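PDB 3WG9: redox-sensing transcriptional repressor Rex, which probably represses transcription as a DNA-binding homodimer that responds to the cellular NADH/NAD(+) redox state. Local coordinates for residues I154-A159 and N176-D181. Residues are numbered along the deposited sequence; the frame is centred on the assembly and turned at random.
Sequences IPKDNA and NFLPID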
# COMPACT_ATOMS: atom_id res chain seq x y z
N ILE B 154 -9.08 6.31 -11.43
CA ILE B 154 -9.91 7.44 -11.84
C ILE B 154 -10.42 8.22 -10.65
O ILE B 154 -10.28 7.76 -9.51
CB ILE B 154 -11.12 6.94 -12.61
CG1 ILE B 154 -11.63 5.61 -12.05
CG2 ILE B 154 -10.78 6.83 -14.09
CD1 ILE B 154 -13.02 5.38 -12.54
N PRO B 155 -11.06 9.38 -10.88
CA PRO B 155 -11.61 10.08 -9.71
C PRO B 155 -12.78 9.31 -9.10
O PRO B 155 -13.34 8.44 -9.76
CB PRO B 155 -12.10 11.42 -10.29
CG PRO B 155 -11.62 11.48 -11.68
CD PRO B 155 -11.37 10.08 -12.14
N LYS B 156 -13.19 9.65 -7.88
CA LYS B 156 -14.34 8.97 -7.24
C LYS B 156 -15.67 9.16 -7.95
O LYS B 156 -16.57 8.32 -7.85
CB LYS B 156 -14.47 9.47 -5.81
CG LYS B 156 -13.15 9.45 -5.07
CD LYS B 156 -13.33 10.04 -3.69
CE LYS B 156 -14.29 11.22 -3.75
NZ LYS B 156 -14.64 11.68 -2.38
N ASP B 157 -15.77 10.28 -8.67
CA ASP B 157 -16.91 10.62 -9.52
C ASP B 157 -17.70 9.42 -10.07
O ASP B 157 -18.69 9.00 -9.49
CB ASP B 157 -16.48 11.55 -10.66
CG ASP B 157 -16.32 13.00 -10.21
OD1 ASP B 157 -17.35 13.72 -10.21
OD2 ASP B 157 -15.18 13.42 -9.87
N ASN B 158 -17.30 8.88 -11.22
CA ASN B 158 -17.99 7.67 -11.68
C ASN B 158 -17.21 6.36 -11.42
O ASN B 158 -17.22 5.45 -12.25
CB ASN B 158 -18.52 7.77 -13.14
CG ASN B 158 -18.97 9.19 -13.54
OD1 ASN B 158 -18.93 9.54 -14.72
ND2 ASN B 158 -19.38 10.00 -12.57
N ALA B 159 -16.58 6.23 -10.24
CA ALA B 159 -15.93 4.98 -9.84
C ALA B 159 -16.77 3.72 -9.61
O ALA B 159 -16.39 2.65 -10.09
CB ALA B 159 -14.94 5.18 -8.69
N ASN B 176 -8.04 -1.38 -6.67
CA ASN B 176 -8.72 -0.09 -6.58
C ASN B 176 -7.81 0.93 -5.85
O ASN B 176 -7.58 0.76 -4.68
CB ASN B 176 -10.01 -0.25 -5.76
CG ASN B 176 -10.70 1.09 -5.47
OD1 ASN B 176 -10.62 2.04 -6.27
ND2 ASN B 176 -11.31 1.19 -4.29
N PHE B 177 -7.32 1.96 -6.54
CA PHE B 177 -6.51 3.02 -5.89
C PHE B 177 -7.29 4.19 -5.29
O PHE B 177 -6.69 5.11 -4.72
CB PHE B 177 -5.50 3.59 -6.87
CG PHE B 177 -4.32 2.70 -7.05
CD1 PHE B 177 -3.19 2.87 -6.25
CD2 PHE B 177 -4.43 1.59 -7.87
CE1 PHE B 177 -2.10 2.02 -6.36
CE2 PHE B 177 -3.34 0.73 -8.01
CZ PHE B 177 -2.19 0.93 -7.23
N LEU B 178 -8.60 4.20 -5.48
CA LEU B 178 -9.38 5.31 -4.98
C LEU B 178 -9.68 5.11 -3.52
O LEU B 178 -10.03 4.00 -3.12
CB LEU B 178 -10.70 5.48 -5.70
CG LEU B 178 -11.06 5.04 -7.13
CD1 LEU B 178 -12.13 6.04 -7.59
CD2 LEU B 178 -9.93 4.90 -8.15
N PRO B 179 -9.64 6.21 -2.76
CA PRO B 179 -9.75 6.17 -1.32
C PRO B 179 -11.18 5.91 -0.90
O PRO B 179 -11.61 6.47 0.09
CB PRO B 179 -9.33 7.59 -0.90
CG PRO B 179 -9.80 8.46 -2.02
CD PRO B 179 -9.59 7.60 -3.27
N ILE B 180 -11.90 5.06 -1.62
CA ILE B 180 -13.26 4.63 -1.29
C ILE B 180 -13.48 3.13 -1.52
O ILE B 180 -12.98 2.56 -2.47
CB ILE B 180 -14.23 5.41 -2.16
CG1 ILE B 180 -14.45 6.79 -1.54
CG2 ILE B 180 -15.53 4.65 -2.36
CD1 ILE B 180 -15.18 7.72 -2.48
N ASP B 181 -14.23 2.48 -0.64
CA ASP B 181 -14.46 1.05 -0.73
C ASP B 181 -15.67 0.65 -1.63
O ASP B 181 -16.85 0.80 -1.25
CB ASP B 181 -14.50 0.42 0.66
CG ASP B 181 -13.10 0.35 1.32
OD1 ASP B 181 -12.14 1.01 0.83
OD2 ASP B 181 -12.94 -0.39 2.30
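Leu178 against Ile154 and Lys156 makes this a van der Waals contact between loops, leucine methyls on backbone and side-chain atoms, at the C-terminal ends of two neighbouring strands, 149-152 and 173-176, of the parallel Rossmann sheet. Leu178, which points at the other loop, carries it, losing 91 Å² of the 258 Å² buried in all. The Ile154 carbonyl oxygen faces the fork of Leu178, with CD1 and CD2 each 3.2 Å from it, while Leu178 CD2 also comes within 4.3 Å of Ile154 CG1. Leu178 CD1 reaches on to the Lys156 backbone, 3.7 Å from Lys156 CA. An alanine in place of Leu178 would probably open a gap in front of the Ile154 carbonyl oxygen and take the CD2 methyl away from Ile154 CG1. Further out, Lys156, its chain bent at chi3 (-38°), crosses Ile180 at about a right angle, CD pressed 3.2 Å from Ile180 CD1, tighter than usual van der Waals contact. The second loop is braced internally: Asn176 OD1 takes the Leu178 N-H in an Asx turn, and Asn176 ND2 donates to Ile180 O at 2.8 Å. Ile154 and Phe177 belong to the NADH site, Asp181 to zinc sites. Leu178 also touches Leu152 of strand 149-152, Phe177 packs on helix 94-102, and Pro179 meets Tyr102 of the second subunit.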